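Hydrolase (Thermococcus thioreducens, PDB 6IAH) is a magnesium-binding phosphatase of the haloacid dehalogenase superfamily with diverse substrate specificity, probably able to act on phosphoglycolate. Local coordinates at residues A21-T25 against V104-Y109; F29-V35 against I64-L68; I101-F105 against P115-F119. One frame throughout, in Å; residues are numbered along the deposited sequence. Where two conformers were deposited one is given.

Interaction 1. Residues A21-T25 against V104-Y109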
loop_
_atom_site.group_PDB
_atom_site.type_symbol
_atom_site.label_atom_id
_atom_site.label_comp_id
_atom_site.label_asym_id
_atom_site.label_seq_id
_atom_site.Cartn_x
_atom_site.Cartn_y
_atom_site.Cartn_z
ATOM N N ALA A 21 10.675 5.782 1.916
ATOM C CA ALA A 21 11.484 4.604 2.100
ATOM C C ALA A 21 12.144 4.133 0.793
ATOM O O ALA A 21 13.312 3.700 0.806
ATOM C CB ALA A 21 10.621 3.486 2.721
ATOM N N THR A 22 11.422 4.264 -0.326
ATOM C CA THR A 22 11.931 3.928 -1.632
ATOM C C THR A 22 13.096 4.884 -1.976
ATOM O O THR A 22 14.204 4.474 -2.355
ATOM C CB THR A 22 10.800 3.949 -2.662
ATOM O OG1 THR A 22 9.786 2.958 -2.291
ATOM C CG2 THR A 22 11.301 3.656 -4.083
ATOM N N LYS A 23 12.844 6.165 -1.776
ATOM C CA LYS A 23 13.878 7.169 -2.004
ATOM C C LYS A 23 15.140 6.938 -1.168
ATOM O O LYS A 23 16.206 6.828 -1.711
ATOM C CB LYS A 23 13.301 8.536 -1.696
ATOM C CG LYS A 23 14.297 9.681 -1.803
ATOM C CD LYS A 23 13.779 10.877 -0.997
ATOM C CE LYS A 23 14.290 12.178 -1.548
ATOM N NZ LYS A 23 15.674 12.489 -1.220
ATOM N N LEU A 24 15.019 6.796 0.131
ATOM C CA LEU A 24 16.170 6.568 0.961
ATOM C C LEU A 24 16.914 5.261 0.668
ATOM O O LEU A 24 18.150 5.192 0.715
ATOM C CB LEU A 24 15.796 6.618 2.452
ATOM C CG LEU A 24 15.210 7.929 2.955
ATOM C CD1 LEU A 24 14.911 7.737 4.434
ATOM C CD2 LEU A 24 16.172 9.107 2.707
ATOM N N THR A 25 16.179 4.203 0.406
ATOM C CA THR A 25 16.837 2.953 0.000
ATOM C C THR A 25 17.667 3.094 -1.290
ATOM O O THR A 25 18.800 2.656 -1.340
ATOM C CB THR A 25 15.768 1.886 -0.240
ATOM O OG1 THR A 25 15.061 1.745 0.982
ATOM C CG2 THR A 25 16.366 0.636 -0.745
ATOM N N VAL A 104 17.759 -3.286 3.452
ATOM C CA VAL A 104 17.908 -1.810 3.632
ATOM C C VAL A 104 16.503 -1.130 3.644
ATOM O O VAL A 104 16.210 -0.308 4.507
ATOM C CB VAL A 104 18.767 -1.210 2.531
ATOM C CG1 VAL A 104 18.654 0.327 2.515
ATOM C CG2 VAL A 104 20.221 -1.659 2.666
ATOM N N PHE A 105 15.620 -1.533 2.734
ATOM C CA PHE A 105 14.281 -0.955 2.704
ATOM C C PHE A 105 13.584 -1.157 4.058
ATOM O O PHE A 105 12.976 -0.237 4.617
ATOM C CB PHE A 105 13.458 -1.542 1.552
ATOM C CG PHE A 105 12.156 -0.828 1.289
ATOM C CD1 PHE A 105 11.082 -0.957 2.164
ATOM C CD2 PHE A 105 12.001 -0.019 0.183
ATOM C CE1 PHE A 105 9.889 -0.292 1.913
ATOM C CE2 PHE A 105 10.806 0.609 -0.088
ATOM C CZ PHE A 105 9.746 0.473 0.778
ATOM N N ASN A 106 13.594 -2.394 4.556
ATOM C CA ASN A 106 12.910 -2.683 5.770
ATOM C C ASN A 106 13.530 -1.937 6.991
ATOM O O ASN A 106 12.807 -1.524 7.919
ATOM C CB ASN A 106 12.861 -4.205 6.034
ATOM C CG ASN A 106 11.814 -4.928 5.198
ATOM O OD1 ASN A 106 10.863 -4.352 4.700
ATOM N ND2 ASN A 106 11.994 -6.224 5.056
ATOM N N THR A 107 14.838 -1.789 7.012
ATOM C CA THR A 107 15.513 -0.966 8.006
ATOM C C THR A 107 14.920 0.473 8.026
ATOM O O THR A 107 14.589 0.979 9.096
ATOM C CB THR A 107 17.044 -0.972 7.761
ATOM O OG1 THR A 107 17.524 -2.331 7.874
ATOM C CG2 THR A 107 17.771 -0.095 8.776
ATOM N N PHE A 108 14.732 1.068 6.850
ATOM C CA PHE A 108 14.222 2.448 6.730
ATOM C C PHE A 108 12.701 2.509 7.067
ATOM O O PHE A 108 12.263 3.422 7.762
ATOM C CB PHE A 108 14.445 3.025 5.332
ATOM C CG PHE A 108 15.833 3.499 5.076
ATOM C CD1 PHE A 108 16.445 4.420 5.929
ATOM C CD2 PHE A 108 16.544 3.077 3.944
ATOM C CE1 PHE A 108 17.746 4.866 5.664
ATOM C CE2 PHE A 108 17.829 3.513 3.692
ATOM C CZ PHE A 108 18.420 4.422 4.527
ATOM N N TYR A 109 11.924 1.515 6.617
ATOM C CA TYR A 109 10.466 1.586 6.759
ATOM C C TYR A 109 10.058 1.138 8.178
ATOM O O TYR A 109 9.275 1.836 8.832
ATOM C CB TYR A 109 9.717 0.767 5.663
ATOM C CG TYR A 109 8.211 0.856 5.849
ATOM C CD1 TYR A 109 7.521 2.022 5.541
ATOM C CD2 TYR A 109 7.498 -0.214 6.417
ATOM C CE1 TYR A 109 6.148 2.145 5.750
ATOM C CE2 TYR A 109 6.133 -0.118 6.625
ATOM C CZ TYR A 109 5.462 1.032 6.296
ATOM O OH TYR A 109 4.123 1.085 6.564
#
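Helices 17-32 and 100-110 cross steeply, with Ala21, Leu24 and Thr25 of one set against Phe105 and Phe108 of the other; the axes of the two short segments approach to 9.0 Å with 129° between their directions. Ala21 opens the contact: its CB lies over a face of the Phe105 ring, 4.0 Å from the centroid, a CH-pi contact, and also reaches Tyr109 CB at 4.1 Å. Thr22 points its CA-to-CB bond away from the partner helix, yet its OG1 meets the edge of the same ring, 3.4 Å from Phe105 CE2, while hydrogen-bonding back to Tyr18 O. Leu24 covers the second ring: its CB sits almost on the normal of Phe108, 3.8 Å from the centroid. Thr25 then fills the gap between the aromatics. Its OG1 donates a hydrogen bond to Ala21 O (2.6 Å), which satisfies the hydroxyl within its own helix, and the same oxygen lies 3.3 Å from Phe105 CA and 3.6 Å from Phe108 CD2; Thr25 CG2 touches Val104 CG1 at 4.0 Å. No hydrogen bond links the segments. Phe57 of helix 56-68 meets Phe105 edge-to-face. Both helices belong to the largely helical insertion that follows the first strand and the metal-binding Asp6 and Asp8, as in the C1 cap domain of haloacid dehalogenase phosphatases.

Interaction 2. Residues F29-V35 against I64-L68; sequences FLGLFGV and ILFAL
A Schellman motif ends helix 17-32 in the helical cap, where apolar side chains of two helix ends pack together. Phe29-Leu32 are helical; Phe33 leaves helical angles (-96/15), and Gly34, the C-prime residue, takes positive phi (64/25). The motif is closed by Val35 N to Leu30 O and Gly34 N to Gly31 O, both 2.9 Å, after which Val35 is extended (-100/118). Segment 64-68 is helical throughout, with Leu30 and Ile64 nearest at 6.3 Å between CA atoms. Leu30 (m, t) takes the central place: both its methyls reach Ala67 CB (CD1 3.7 Å, CD2 3.8 Å), and CD2 also lies 3.5 Å from Ile64 O and 3.9 Å from Leu68 CG. Earlier in the helix, Phe29 CB rests on CD1 of Ile64 (m, t) at 3.6 Å. One turn after Ile64, Leu68 (m, t) lays CD1 over a face of the Phe33 ring (chi1 m), 4.0 Å from the centroid in a CH-pi contact, while its CD2 reaches Phe33 CB at 3.7 Å and Val35 CG2 at 4.1 Å. Ile39 touches both Leu30 and Ala67. The C-terminal ends of helices 17-32 and 56-68 thus pack together within an alpha-helical cap of the haloacid dehalogenase fold.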
loop_
_atom_site.group_PDB
_atom_site.type_symbol
_atom_site.label_atom_id
_atom_site.label_comp_id
_atom_site.label_asym_id
_atom_site.label_seq_id
_atom_site.Cartn_x
_atom_site.Cartn_y
_atom_site.Cartn_z
ATOM N N PHE A 29 22.014 2.951 -1.773
ATOM C CA PHE A 29 22.882 2.214 -2.737
ATOM C C PHE A 29 23.612 3.167 -3.661
ATOM O O PHE A 29 24.775 2.954 -4.000
ATOM C CB PHE A 29 22.079 1.216 -3.526
ATOM C CG PHE A 29 21.724 0.054 -2.696
ATOM C CD1 PHE A 29 22.649 -0.937 -2.499
ATOM C CD2 PHE A 29 20.556 0.068 -1.934
ATOM C CE1 PHE A 29 22.392 -1.981 -1.632
ATOM C CE2 PHE A 29 20.302 -0.989 -1.062
ATOM C CZ PHE A 29 21.219 -1.984 -0.906
ATOM N N LEU A 30 22.942 4.213 -4.082
ATOM C CA LEU A 30 23.643 5.225 -4.865
ATOM C C LEU A 30 24.890 5.751 -4.162
ATOM O O LEU A 30 25.946 5.894 -4.796
ATOM C CB LEU A 30 22.702 6.329 -5.314
ATOM C CG LEU A 30 21.630 5.899 -6.331
ATOM C CD1 LEU A 30 20.589 6.974 -6.489
ATOM C CD2 LEU A 30 22.182 5.491 -7.722
ATOM N N GLY A 31 24.764 6.063 -2.890
ATOM C CA GLY A 31 25.873 6.521 -2.024
ATOM C C GLY A 31 27.027 5.539 -2.023
ATOM O O GLY A 31 28.166 5.938 -2.044
ATOM N N LEU A 32 26.751 4.231 -2.088
ATOM C CA LEU A 32 27.828 3.249 -2.218
ATOM C C LEU A 32 28.634 3.357 -3.505
ATOM O O LEU A 32 29.786 2.988 -3.543
ATOM C CB LEU A 32 27.301 1.811 -2.110
ATOM C CG LEU A 32 26.511 1.412 -0.893
ATOM C CD1 LEU A 32 26.098 -0.076 -0.951
ATOM C CD2 LEU A 32 27.293 1.685 0.386
ATOM N N PHE A 33 27.999 3.816 -4.551
ATOM C CA PHE A 33 28.612 4.032 -5.793
ATOM C C PHE A 33 29.027 5.526 -5.925
ATOM O O PHE A 33 29.270 5.946 -7.016
ATOM C CB PHE A 33 27.635 3.667 -6.912
ATOM C CG PHE A 33 27.376 2.192 -7.074
ATOM C CD1 PHE A 33 28.258 1.402 -7.801
ATOM C CD2 PHE A 33 26.221 1.628 -6.585
ATOM C CE1 PHE A 33 27.995 0.057 -8.018
ATOM C CE2 PHE A 33 25.948 0.286 -6.744
ATOM C CZ PHE A 33 26.855 -0.515 -7.477
ATOM N N GLY A 34 29.062 6.280 -4.831
ATOM C CA GLY A 34 29.484 7.702 -4.851
ATOM C C GLY A 34 28.571 8.619 -5.663
ATOM O O GLY A 34 29.010 9.672 -6.133
ATOM N N VAL A 35 27.301 8.233 -5.833
ATOM C CA VAL A 35 26.334 9.063 -6.536
ATOM C C VAL A 35 25.490 9.780 -5.469
ATOM O O VAL A 35 24.803 9.127 -4.652
ATOM C CB VAL A 35 25.464 8.243 -7.517
ATOM C CG1 VAL A 35 24.333 9.089 -8.077
ATOM C CG2 VAL A 35 26.312 7.660 -8.667
ATOM N N ILE A 64 17.655 2.668 -8.660
ATOM C CA ILE A 64 19.110 2.604 -8.435
ATOM C C ILE A 64 19.852 2.478 -9.755
ATOM O O ILE A 64 20.730 3.318 -10.106
ATOM C CB ILE A 64 19.522 1.454 -7.491
ATOM C CG1 ILE A 64 19.018 1.722 -6.102
ATOM C CG2 ILE A 64 21.058 1.303 -7.449
ATOM C CD1 ILE A 64 18.999 0.474 -5.228
ATOM N N LEU A 65 19.447 1.501 -10.530
ATOM C CA LEU A 65 20.049 1.255 -11.845
ATOM C C LEU A 65 19.809 2.442 -12.739
ATOM O O LEU A 65 20.755 2.928 -13.379
ATOM C CB LEU A 65 19.588 -0.066 -12.476
ATOM C CG LEU A 65 20.086 -1.344 -11.706
ATOM C CD1 LEU A 65 19.355 -2.627 -12.114
ATOM C CD2 LEU A 65 21.570 -1.569 -11.890
ATOM N N PHE A 66 18.586 2.968 -12.737
ATOM C CA PHE A 66 18.301 4.091 -13.649
ATOM C C PHE A 66 19.173 5.286 -13.283
ATOM O O PHE A 66 19.692 5.949 -14.171
ATOM C CB PHE A 66 16.838 4.571 -13.545
ATOM C CG PHE A 66 15.796 3.659 -14.211
ATOM C CD1 PHE A 66 16.133 2.483 -14.812
ATOM C CD2 PHE A 66 14.463 4.072 -14.269
ATOM C CE1 PHE A 66 15.161 1.671 -15.428
ATOM C CE2 PHE A 66 13.491 3.277 -14.919
ATOM C CZ PHE A 66 13.858 2.071 -15.455
ATOM N N ALA A 67 19.264 5.583 -12.006
ATOM C CA ALA A 67 20.039 6.764 -11.534
ATOM C C ALA A 67 21.534 6.547 -11.677
ATOM O O ALA A 67 22.272 7.514 -11.909
ATOM C CB ALA A 67 19.688 7.118 -10.109
ATOM N N LEU A 68 21.997 5.293 -11.561
ATOM C CA LEU A 68 23.407 4.995 -11.873
ATOM C C LEU A 68 23.771 5.340 -13.273
ATOM O O LEU A 68 24.940 5.668 -13.539
ATOM C CB LEU A 68 23.762 3.510 -11.643
ATOM C CG LEU A 68 24.107 3.105 -10.196
ATOM C CD1 LEU A 68 24.349 1.592 -10.114
ATOM C CD2 LEU A 68 25.359 3.870 -9.773
#

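Interaction 3. Residues I101-F105 against P115-F119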
loop_
_atom_site.group_PDB
_atom_site.type_symbol
_atom_site.label_atom_id
_atom_site.label_comp_id
_atom_site.label_asym_id
_atom_site.label_seq_id
_atom_site.Cartn_x
_atom_site.Cartn_y
_atom_site.Cartn_z
ATOM N N ILE A 101 18.665 -5.166 -0.986
ATOM C CA ILE A 101 17.748 -4.055 -1.048
ATOM C C ILE A 101 16.643 -4.179 -0.021
ATOM O O ILE A 101 16.259 -3.205 0.617
ATOM C CB ILE A 101 17.169 -3.885 -2.451
ATOM C CG1 ILE A 101 18.254 -3.301 -3.331
ATOM C CG2 ILE A 101 15.969 -2.915 -2.426
ATOM C CD1 ILE A 101 17.973 -3.275 -4.802
ATOM N N GLU A 102 16.129 -5.387 0.122
ATOM C CA GLU A 102 15.071 -5.642 1.041
ATOM C C GLU A 102 15.463 -5.374 2.475
ATOM O O GLU A 102 14.668 -4.807 3.222
ATOM C CB GLU A 102 14.632 -7.091 0.872
ATOM C CG GLU A 102 13.681 -7.587 1.916
ATOM C CD GLU A 102 13.134 -8.929 1.497
ATOM O OE1 GLU A 102 12.709 -9.022 0.349
ATOM O OE2 GLU A 102 13.190 -9.863 2.298
ATOM N N ARG A 103 16.674 -5.744 2.854
ATOM C CA ARG A 103 17.163 -5.525 4.171
ATOM C C ARG A 103 17.262 -4.020 4.431
ATOM O O ARG A 103 16.858 -3.535 5.516
ATOM C CB ARG A 103 18.521 -6.220 4.384
ATOM C CG ARG A 103 18.850 -6.340 5.833
ATOM C CD ARG A 103 20.291 -6.659 6.146
ATOM N NE ARG A 103 20.462 -6.758 7.600
ATOM C CZ ARG A 103 21.476 -7.354 8.221
ATOM N NH1 ARG A 103 22.474 -7.896 7.527
ATOM N NH2 ARG A 103 21.493 -7.420 9.558
ATOM N N VAL A 104 17.759 -3.286 3.452
ATOM C CA VAL A 104 17.908 -1.810 3.632
ATOM C C VAL A 104 16.503 -1.130 3.644
ATOM O O VAL A 104 16.210 -0.308 4.507
ATOM C CB VAL A 104 18.767 -1.210 2.531
ATOM C CG1 VAL A 104 18.654 0.327 2.515
ATOM C CG2 VAL A 104 20.221 -1.659 2.666
ATOM N N PHE A 105 15.620 -1.533 2.734
ATOM C CA PHE A 105 14.281 -0.955 2.704
ATOM C C PHE A 105 13.584 -1.157 4.058
ATOM O O PHE A 105 12.976 -0.237 4.617
ATOM C CB PHE A 105 13.458 -1.542 1.552
ATOM C CG PHE A 105 12.156 -0.828 1.289
ATOM C CD1 PHE A 105 11.082 -0.957 2.164
ATOM C CD2 PHE A 105 12.001 -0.019 0.183
ATOM C CE1 PHE A 105 9.889 -0.292 1.913
ATOM C CE2 PHE A 105 10.806 0.609 -0.088
ATOM C CZ PHE A 105 9.746 0.473 0.778
ATOM N N PRO A 115 13.606 -6.878 13.198
ATOM C CA PRO A 115 14.633 -7.542 13.980
ATOM C C PRO A 115 15.957 -7.764 13.247
ATOM O O PRO A 115 16.958 -7.904 13.881
ATOM C CB PRO A 115 14.018 -8.916 14.308
ATOM C CG PRO A 115 12.632 -8.863 13.976
ATOM C CD PRO A 115 12.404 -7.719 13.027
ATOM N N GLU A 116 15.955 -7.779 11.925
ATOM C CA GLU A 116 17.196 -7.928 11.191
ATOM C C GLU A 116 17.697 -6.569 10.641
ATOM O O GLU A 116 18.384 -6.567 9.655
ATOM C CB GLU A 116 16.996 -8.947 10.054
ATOM C CG GLU A 116 16.772 -10.402 10.523
ATOM C CD GLU A 116 15.365 -10.679 11.035
ATOM O OE1 GLU A 116 14.382 -10.016 10.580
ATOM O OE2 GLU A 116 15.251 -11.563 11.911
ATOM N N ARG A 117 17.384 -5.453 11.327
ATOM C CA ARG A 117 17.829 -4.105 10.922
ATOM C C ARG A 117 19.317 -4.051 10.644
ATOM O O ARG A 117 20.078 -4.711 11.343
ATOM C CB ARG A 117 17.516 -3.065 11.992
ATOM C CG ARG A 117 18.363 -3.084 13.273
ATOM C CD ARG A 117 17.904 -1.970 14.203
ATOM N NE ARG A 117 18.766 -1.640 15.340
ATOM C CZ ARG A 117 18.305 -1.596 16.584
ATOM N NH1 ARG A 117 17.037 -1.869 16.791
ATOM N NH2 ARG A 117 19.082 -1.282 17.585
ATOM N N LEU A 118 19.724 -3.247 9.660
ATOM C CA LEU A 118 21.120 -3.141 9.316
ATOM C C LEU A 118 21.785 -2.069 10.176
ATOM O O LEU A 118 22.984 -2.162 10.459
ATOM C CB LEU A 118 21.233 -2.882 7.818
ATOM C CG LEU A 118 22.618 -2.903 7.182
ATOM C CD1 LEU A 118 23.188 -4.317 7.061
ATOM C CD2 LEU A 118 22.553 -2.204 5.830
ATOM N N PHE A 119 21.008 -1.080 10.609
ATOM C CA PHE A 119 21.424 -0.069 11.537
ATOM C C PHE A 119 20.177 0.437 12.272
ATOM O O PHE A 119 19.030 0.158 11.856
ATOM C CB PHE A 119 22.083 1.091 10.770
ATOM C CG PHE A 119 21.385 1.460 9.495
ATOM C CD1 PHE A 119 21.738 0.881 8.285
ATOM C CD2 PHE A 119 20.377 2.443 9.488
ATOM C CE1 PHE A 119 21.084 1.246 7.101
ATOM C CE2 PHE A 119 19.721 2.816 8.310
ATOM C CZ PHE A 119 20.065 2.208 7.103
#
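Arg103 stretches from helix 100-110 so that one face of its guanidinium covers Leu118, with CZ 3.7 Å from Leu118 CD1. The contact illustrates how a long polar side chain can tie a surface loop to a helix, here in the helical cap that precedes strand 129-130 in this haloacid dehalogenase fold. The first three chi angles of Arg103 are all t, and this extended form carries the charged group beyond the helix to the backbone of the loop. There the edge of the guanidinium turns to Glu116 O, which accepts a hydrogen bond from Arg103 NE at 2.9 Å and a weak one from Arg103 NH2 at 3.2 Å. The carbonyl of Arg117 lies nearby, its O 3.5 Å from Arg103 NH2. Because the acceptor is a main-chain oxygen, the arginine binds the loop through its backbone, and the carboxylate of Glu116, whose end leads away from the helix, takes no part. Leu118 points toward the helix, and the backbones are nearest at Val104 and Leu118, 6.7 Å between CA atoms. Tyr28 of helix 17-32 touches both of these side chains. One turn beyond Arg103, Thr107 has its hydroxyl hydrogen-bonded to Leu118 N and to Arg103 O, a second tie between helix and loop. On the apolar side, Val104 CG2 packs against Leu118 CD2 at 4.0 Å.

In the fold
The three contacts grade from core to surface around helices 17-32 and 100-110. Interaction 1 is buried and joins these helices directly through phenylalanine rings met by alanine, leucine and threonine. Interaction 2, partly buried, takes the far end of helix 17-32 to helix 56-68 with apolar packing, mostly of aliphatic side chains, and one CH-pi contact; interaction 3, at the surface, pins a loop to helix 100-110 with a hydrogen bond and a weaker second one from an arginine to one main-chain oxygen. Val104 belongs to both interactions 1 and 3, and its CG2 meets Phe29 CZ of interaction 2 at 3.7 Å. Ile101 likewise bridges to Phe29 and Ile64, while Phe108 and Phe119 meet edge-to-face between interactions 1 and 3.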